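Local coordinates for DHHA1 domain protein (Clostridium perfringens, PDB 3KEW) that probably serves as an editing enzyme of the alanyl-tRNA synthetase family, binding zinc and removing wrongly attached amino acids from tRNA by hydrolysis, at residues 51-55 against 81-85; 150-156 against 201-207; 168-172 against 190-194. One frame throughout, in Å; residues are numbered along the deposited sequence.

Contact 1 (51-55 against 81-85)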
# COMPACT_ATOMS: atom_id res chain seq x y z
N GLY A 51 -7.04 -3.36 14.33
CA GLY A 51 -6.55 -4.50 15.09
C GLY A 51 -6.70 -4.35 16.59
O GLY A 51 -7.71 -3.80 17.06
N LEU A 52 -5.72 -4.85 17.34
CA LEU A 52 -5.78 -4.85 18.81
C LEU A 52 -4.47 -4.38 19.43
O LEU A 52 -3.39 -4.73 18.96
CB LEU A 52 -6.08 -6.25 19.35
CG LEU A 52 -7.33 -7.04 18.96
CD1 LEU A 52 -7.17 -8.48 19.40
CD2 LEU A 52 -8.58 -6.43 19.58
N ILE A 53 -4.60 -3.55 20.47
CA ILE A 53 -3.49 -3.21 21.37
C ILE A 53 -3.94 -3.61 22.78
O ILE A 53 -4.91 -3.06 23.30
CB ILE A 53 -3.14 -1.70 21.30
CG1 ILE A 53 -2.39 -1.41 19.99
CG2 ILE A 53 -2.30 -1.27 22.52
CD1 ILE A 53 -2.31 0.07 19.64
N ASP A 54 -3.23 -4.59 23.36
CA ASP A 54 -3.55 -5.17 24.67
C ASP A 54 -5.02 -5.64 24.77
O ASP A 54 -5.70 -5.40 25.76
CB ASP A 54 -3.19 -4.19 25.81
CG ASP A 54 -3.26 -4.82 27.19
OD1 ASP A 54 -2.69 -5.92 27.38
OD2 ASP A 54 -3.89 -4.22 28.08
N GLY A 55 -5.50 -6.27 23.70
CA GLY A 55 -6.88 -6.75 23.63
C GLY A 55 -7.93 -5.68 23.42
O GLY A 55 -9.12 -5.99 23.32
N ASN A 81 5.06 -3.32 27.57
CA ASN A 81 5.20 -4.69 27.05
C ASN A 81 3.85 -5.27 26.58
O ASN A 81 3.47 -6.39 26.94
CB ASN A 81 5.89 -5.59 28.10
CG ASN A 81 6.38 -6.90 27.52
OD1 ASN A 81 7.01 -6.94 26.46
ND2 ASN A 81 6.10 -7.99 28.23
N LEU A 82 3.13 -4.50 25.78
CA LEU A 82 1.79 -4.87 25.37
C LEU A 82 1.81 -5.72 24.11
O LEU A 82 2.58 -5.44 23.19
CB LEU A 82 0.93 -3.63 25.14
CG LEU A 82 0.88 -2.59 26.26
CD1 LEU A 82 0.23 -1.34 25.73
CD2 LEU A 82 0.14 -3.11 27.48
N GLN A 83 0.97 -6.75 24.08
CA GLN A 83 0.73 -7.53 22.87
C GLN A 83 -0.12 -6.73 21.89
O GLN A 83 -1.29 -6.43 22.16
CB GLN A 83 0.04 -8.86 23.20
CG GLN A 83 0.93 -10.08 23.04
CD GLN A 83 1.38 -10.30 21.60
OE1 GLN A 83 2.51 -9.97 21.24
NE2 GLN A 83 0.49 -10.85 20.78
N CYS A 84 0.48 -6.39 20.75
CA CYS A 84 -0.22 -5.65 19.70
C CYS A 84 -0.28 -6.47 18.42
O CYS A 84 0.75 -6.94 17.93
CB CYS A 84 0.49 -4.33 19.43
SG CYS A 84 0.83 -3.32 20.87
N GLU A 85 -1.49 -6.63 17.87
CA GLU A 85 -1.67 -7.40 16.65
C GLU A 85 -2.54 -6.73 15.60
O GLU A 85 -3.61 -6.19 15.90
CB GLU A 85 -2.14 -8.83 16.94
CG GLU A 85 -3.03 -8.99 18.16
CD GLU A 85 -3.03 -10.41 18.70
OE1 GLU A 85 -1.93 -10.95 18.95
OE2 GLU A 85 -4.12 -10.99 18.87
O HOH W 1 -3.72 -7.84 21.86

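Contact 2 (150-156 against 201-207)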
# COMPACT_ATOMS: atom_id res chain seq x y z
N ILE A 150 3.11 -12.48 -12.15
CA ILE A 150 2.79 -13.03 -10.83
C ILE A 150 3.44 -14.41 -10.69
O ILE A 150 4.17 -14.69 -9.72
CB ILE A 150 1.26 -13.15 -10.57
CG1 ILE A 150 0.63 -11.76 -10.37
CG2 ILE A 150 0.98 -14.03 -9.35
CD1 ILE A 150 -0.90 -11.76 -10.18
N PHE A 151 3.21 -15.26 -11.69
CA PHE A 151 3.77 -16.58 -11.60
C PHE A 151 5.28 -16.63 -11.89
O PHE A 151 5.95 -17.54 -11.40
CB PHE A 151 2.90 -17.61 -12.34
CG PHE A 151 1.53 -17.76 -11.71
CD1 PHE A 151 0.39 -17.33 -12.39
CD2 PHE A 151 1.39 -18.27 -10.42
CE1 PHE A 151 -0.87 -17.44 -11.80
CE2 PHE A 151 0.14 -18.38 -9.83
CZ PHE A 151 -0.99 -17.97 -10.52
N GLU A 152 5.81 -15.62 -12.57
CA GLU A 152 7.28 -15.47 -12.71
C GLU A 152 7.94 -15.04 -11.39
O GLU A 152 9.15 -15.20 -11.21
CB GLU A 152 7.64 -14.49 -13.82
CG GLU A 152 7.48 -15.02 -15.24
CD GLU A 152 8.47 -16.13 -15.57
OE1 GLU A 152 9.64 -16.05 -15.13
OE2 GLU A 152 8.08 -17.07 -16.29
N ASN A 153 7.13 -14.49 -10.48
CA ASN A 153 7.54 -14.11 -9.12
C ASN A 153 8.67 -13.09 -9.02
O ASN A 153 9.74 -13.38 -8.48
CB ASN A 153 7.85 -15.35 -8.25
CG ASN A 153 7.78 -15.06 -6.76
OD1 ASN A 153 7.48 -13.93 -6.35
ND2 ASN A 153 8.04 -16.07 -5.95
N LEU A 154 8.44 -11.89 -9.54
CA LEU A 154 9.47 -10.85 -9.49
C LEU A 154 9.59 -10.28 -8.09
O LEU A 154 8.60 -10.22 -7.35
CB LEU A 154 9.18 -9.74 -10.50
CG LEU A 154 8.81 -10.10 -11.93
CD1 LEU A 154 8.52 -8.83 -12.72
CD2 LEU A 154 9.91 -10.92 -12.61
N GLU A 155 10.80 -9.90 -7.72
CA GLU A 155 11.07 -9.23 -6.46
C GLU A 155 10.47 -7.82 -6.49
O GLU A 155 10.58 -7.10 -7.48
CB GLU A 155 12.58 -9.15 -6.21
CG GLU A 155 12.97 -8.69 -4.81
CD GLU A 155 14.45 -8.35 -4.68
OE1 GLU A 155 15.18 -8.38 -5.69
OE2 GLU A 155 14.88 -8.03 -3.55
N VAL A 156 9.80 -7.44 -5.39
CA VAL A 156 9.30 -6.09 -5.21
C VAL A 156 10.05 -5.44 -4.04
O VAL A 156 9.80 -5.78 -2.88
CB VAL A 156 7.77 -6.05 -4.98
CG1 VAL A 156 7.27 -4.61 -4.91
CG2 VAL A 156 7.02 -6.82 -6.08
N ARG A 201 6.41 -8.27 -0.87
CA ARG A 201 7.82 -8.28 -1.27
C ARG A 201 8.07 -9.05 -2.56
O ARG A 201 9.20 -9.09 -3.05
CB ARG A 201 8.72 -8.83 -0.16
CG ARG A 201 9.15 -7.78 0.85
CD ARG A 201 10.32 -8.28 1.68
NE ARG A 201 10.29 -7.72 3.03
CZ ARG A 201 11.30 -7.78 3.89
NH1 ARG A 201 12.43 -8.39 3.56
NH2 ARG A 201 11.16 -7.23 5.09
N ASN A 202 7.01 -9.65 -3.09
CA ASN A 202 7.07 -10.30 -4.40
C ASN A 202 5.73 -10.26 -5.13
O ASN A 202 4.68 -10.04 -4.51
CB ASN A 202 7.63 -11.73 -4.29
CG ASN A 202 6.88 -12.59 -3.28
OD1 ASN A 202 5.67 -12.81 -3.39
ND2 ASN A 202 7.62 -13.11 -2.30
N THR A 203 5.76 -10.48 -6.44
CA THR A 203 4.52 -10.51 -7.24
C THR A 203 3.67 -11.78 -7.01
O THR A 203 2.45 -11.75 -7.19
CB THR A 203 4.78 -10.29 -8.75
OG1 THR A 203 5.67 -11.31 -9.24
CG2 THR A 203 5.38 -8.88 -9.02
N ARG A 204 4.31 -12.88 -6.60
CA ARG A 204 3.61 -14.14 -6.28
C ARG A 204 2.58 -13.96 -5.17
O ARG A 204 1.52 -14.59 -5.19
CB ARG A 204 4.60 -15.26 -5.94
CG ARG A 204 4.02 -16.65 -5.66
CD ARG A 204 3.10 -17.17 -6.77
NE ARG A 204 2.43 -18.42 -6.38
CZ ARG A 204 1.31 -18.49 -5.65
NH1 ARG A 204 0.71 -17.39 -5.21
NH2 ARG A 204 0.80 -19.68 -5.36
N ASP A 205 2.89 -13.08 -4.21
CA ASP A 205 1.96 -12.71 -3.13
C ASP A 205 0.62 -12.14 -3.59
O ASP A 205 -0.34 -12.12 -2.81
CB ASP A 205 2.63 -11.72 -2.18
CG ASP A 205 3.37 -12.41 -1.03
OD1 ASP A 205 3.50 -11.78 0.04
OD2 ASP A 205 3.80 -13.57 -1.19
N LEU A 206 0.54 -11.68 -4.84
CA LEU A 206 -0.73 -11.23 -5.42
C LEU A 206 -1.73 -12.34 -5.71
O LEU A 206 -2.93 -12.06 -5.82
CB LEU A 206 -0.47 -10.45 -6.70
CG LEU A 206 -0.40 -8.93 -6.75
CD1 LEU A 206 -0.22 -8.30 -5.40
CD2 LEU A 206 0.74 -8.55 -7.67
N GLN A 207 -1.24 -13.57 -5.86
CA GLN A 207 -2.03 -14.79 -6.19
C GLN A 207 -2.53 -14.78 -7.64
O GLN A 207 -2.09 -15.58 -8.47
CB GLN A 207 -3.22 -15.04 -5.23
CG GLN A 207 -2.90 -15.07 -3.73
CD GLN A 207 -4.18 -15.00 -2.87
OE1 GLN A 207 -5.22 -15.55 -3.22
NE2 GLN A 207 -4.10 -14.31 -1.74

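Contact 3 (168-172 against 190-194)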
# COMPACT_ATOMS: atom_id res chain seq x y z
N LYS A 168 21.38 8.11 -8.30
CA LYS A 168 21.47 7.04 -9.30
C LYS A 168 20.11 6.38 -9.59
O LYS A 168 20.04 5.43 -10.38
CB LYS A 168 22.51 5.99 -8.89
CG LYS A 168 23.96 6.35 -9.24
CD LYS A 168 24.19 6.52 -10.75
CE LYS A 168 24.04 5.21 -11.54
NZ LYS A 168 25.12 4.23 -11.24
N VAL A 169 19.06 6.88 -8.95
CA VAL A 169 17.70 6.38 -9.16
C VAL A 169 17.14 6.93 -10.47
O VAL A 169 17.02 8.14 -10.65
CB VAL A 169 16.76 6.74 -7.96
CG1 VAL A 169 15.30 6.48 -8.30
CG2 VAL A 169 17.14 5.93 -6.74
N LYS A 170 16.81 6.02 -11.39
CA LYS A 170 16.23 6.40 -12.68
C LYS A 170 14.72 6.19 -12.64
O LYS A 170 14.24 5.07 -12.41
CB LYS A 170 16.87 5.62 -13.83
CG LYS A 170 18.39 5.75 -13.93
CD LYS A 170 18.83 7.20 -14.17
CE LYS A 170 20.32 7.37 -13.97
NZ LYS A 170 20.75 8.79 -14.19
N THR A 171 13.98 7.27 -12.85
CA THR A 171 12.53 7.23 -12.84
C THR A 171 11.97 7.98 -14.07
O THR A 171 12.65 8.86 -14.62
CB THR A 171 11.95 7.78 -11.50
OG1 THR A 171 10.54 7.97 -11.61
CG2 THR A 171 12.61 9.09 -11.10
N ARG A 172 10.77 7.61 -14.50
CA ARG A 172 10.13 8.24 -15.67
C ARG A 172 9.29 9.46 -15.32
O ARG A 172 8.99 10.29 -16.19
CB ARG A 172 9.26 7.23 -16.42
CG ARG A 172 10.03 6.13 -17.12
CD ARG A 172 9.09 5.31 -17.97
NE ARG A 172 8.29 4.35 -17.19
CZ ARG A 172 6.99 4.48 -16.92
NH1 ARG A 172 6.37 3.55 -16.20
NH2 ARG A 172 6.31 5.53 -17.36
N LEU A 190 10.73 -4.51 -14.09
CA LEU A 190 9.54 -3.94 -14.73
C LEU A 190 9.35 -2.45 -14.49
O LEU A 190 9.25 -1.68 -15.45
CB LEU A 190 8.28 -4.71 -14.31
CG LEU A 190 6.95 -4.23 -14.89
CD1 LEU A 190 6.80 -4.63 -16.36
CD2 LEU A 190 5.79 -4.78 -14.07
N ASP A 191 9.28 -2.04 -13.23
CA ASP A 191 8.82 -0.69 -12.87
C ASP A 191 9.52 -0.16 -11.60
O ASP A 191 9.97 -0.93 -10.77
CB ASP A 191 7.30 -0.71 -12.66
CG ASP A 191 6.61 0.56 -13.15
OD1 ASP A 191 7.09 1.20 -14.12
OD2 ASP A 191 5.56 0.90 -12.57
N LEU A 192 9.59 1.16 -11.49
CA LEU A 192 10.22 1.84 -10.36
C LEU A 192 9.53 3.18 -10.18
O LEU A 192 9.69 4.08 -11.01
CB LEU A 192 11.71 2.05 -10.66
CG LEU A 192 12.73 2.50 -9.60
CD1 LEU A 192 14.12 2.25 -10.16
CD2 LEU A 192 12.60 3.97 -9.24
N ASN A 193 8.76 3.27 -9.12
CA ASN A 193 7.98 4.53 -8.82
C ASN A 193 8.14 4.97 -7.30
O ASN A 193 8.20 4.17 -6.41
CB ASN A 193 6.49 4.32 -9.11
CG ASN A 193 6.21 3.81 -10.51
OD1 ASN A 193 6.07 4.58 -11.45
ND2 ASN A 193 6.11 2.50 -10.64
N ALA A 194 7.99 6.27 -7.12
CA ALA A 194 7.95 6.79 -5.78
C ALA A 194 6.58 6.46 -5.22
O ALA A 194 5.56 6.73 -5.86
CB ALA A 194 8.20 8.29 -5.77
O HOH W 2 7.74 6.71 -12.12

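Contact 1 (51-55 against 81-85)
Leu52 and Glu85 form an antiparallel hydrogen-bonded pair between strands 51-53 and 82-86: Leu52 N reaches Glu85 O at 2.9 Å in a nearly straight bond (169°), and Glu85 N returns the bond to Leu52 O. A third backbone bond, Asp54 N to Gln83 O at 2.9 Å, extends the ladder just past the end of the shorter strand. Gln83 O takes a second hydrogen, from a water that also accepts from Gly55 N, so Gly55, in the turn that follows the strand, is tied to strand 82-86 through this water. Weaker CA-H...O contacts fill the steps between, with Cys84 CA 3.4 Å from Leu52 O.

The apolar packing lies on the buried face, where Ile53 and Cys84 are a non-hydrogen-bonded pair. Cys84 SG rests 3.8 Å from Ile53 CG1. Leu82 divides its two methyls between neighbouring residues: CD1 meets Ile53 CG2 at 4.1 Å, while CD2 lies 3.8 Å from Asp54 CG. On the other face Leu52 and Glu85 run side by side, Leu52 CD1 4.0 Å from Glu85 OE2.

Leu82 and Cys84 also bond through their backbones to Gly18 and Phe16 of strand 15-26, and Gly51 bonds to Val58. Strand 82-86 thus sits between strands 51-53 and 15-26, and its pairing with the latter closes the six-stranded antiparallel beta-barrel to which this seam belongs.

Contact 2 (150-156 against 201-207)
The turn leading from helix 136-152 into strand 156-159 is stitched to the loop before strand 209-217, with Thr203 as the main link. Its OG1 accepts from Leu154 N at 2.8 Å, although the bond is bent (134° at the hydrogen), and gives its own hydrogen to Leu149 O near the helix end. Sitting between the backbone N and the carbonyl carbon (chi1 59°), OG1 can serve both. Thr203 N in turn bonds Leu154 O at 3.0 Å, in the carbonyl plane. Farther along, Val156 N meets Arg201 O at 2.9 Å from well above the carbonyl plane.

Asn153, of positive phi just past the helix, lays its OD1 between Asn202 CB (3.0 Å) and Arg204 CB, and accepts a weak bond from Arg204 N. The two asparagine amides stand nearly perpendicular. Ile150 packs crosswise on Leu206, CD1 3.7 Å from Leu206 CB, and both reach Leu103 of helix 88-112.

Asn202 OD1 accepts from Asp205 N at 2.9 Å: an Asx motif at the 3-10 segment that includes 204-206, beside a single beta bridge between Glu155 and Asn202.

Contact 3 (168-172 against 190-194)
Strand 191-194, an edge strand of the three-stranded antiparallel sheet, runs straight into the zinc ligand Cys195 and receives the irregular loop 168-172 through Leu192, Asp191 and a bridging water. No backbone hydrogen bond joins the two segments, so the loop lies against the strand without extending the sheet; even the nearest CA atoms, those of Thr171 and Leu192, are 6.4 Å apart. Because Arg172 and Thr171 also touch a crystal neighbour, the exact pose of this exposed loop may owe something to the lattice.

Leu192 supplies the apolar part. With CG anti to the backbone N (chi1 -169°), its side chain stretches toward the loop and its fork meets the Lys170 carbonyl, whose O is 3.6 Å from Leu192 CD1 and scarcely farther from CD2. The second methyl also touches Val169, CD2 being 3.8 Å from Val169 CG1.

The polar part lies along the strand at Asp191 and Asn193. Arg172, bent at chi3 (-78°), swings its guanidinium round so that NH1 forms a salt bridge with Asp191 OD1 at 3.2 Å. The oxygen uses its syn lone pair and sits close to the guanidinium plane, and the two flat groups are almost coplanar. Asn193 ND2 donates a hydrogen bond to the other oxygen, Asp191 OD2, at 2.6 Å from above the carboxylate plane. At the far end of that amide, Asn193 OD1 accepts from a water at 2.8 Å, which also donates to Thr171 OG1; the threonine hydroxyl is in turn bonded to Arg173 O. Arg172 has a second partner in Tyr109, through a cation-pi contact.

Each Asp191 oxygen therefore has its own donor, one on its syn lone pair and one from above the carboxylate plane, which should restrict rotation of the carboxylate.

How the contacts relate
Contact 1 belongs to the N-terminal barrel and stands apart, its centre 30 Å from that of contact 2 and 37 Å from that of contact 3; nearest atoms are about 17 and 26 Å away. Contacts 2 and 3 flank the three-stranded sheet 156-159, 184-187 and 191-194, one adjoining each outer strand. Their nearest atoms are about 4 Å apart without touching, and contact 3 is nested within the chain loop that contact 2 closes. Both lie near the zinc ion held by His98, His102 and Cys195: the Val156 side chain is about 10 Å from the metal and that of Asp191 about 9 Å, placing them around the site rather than in it.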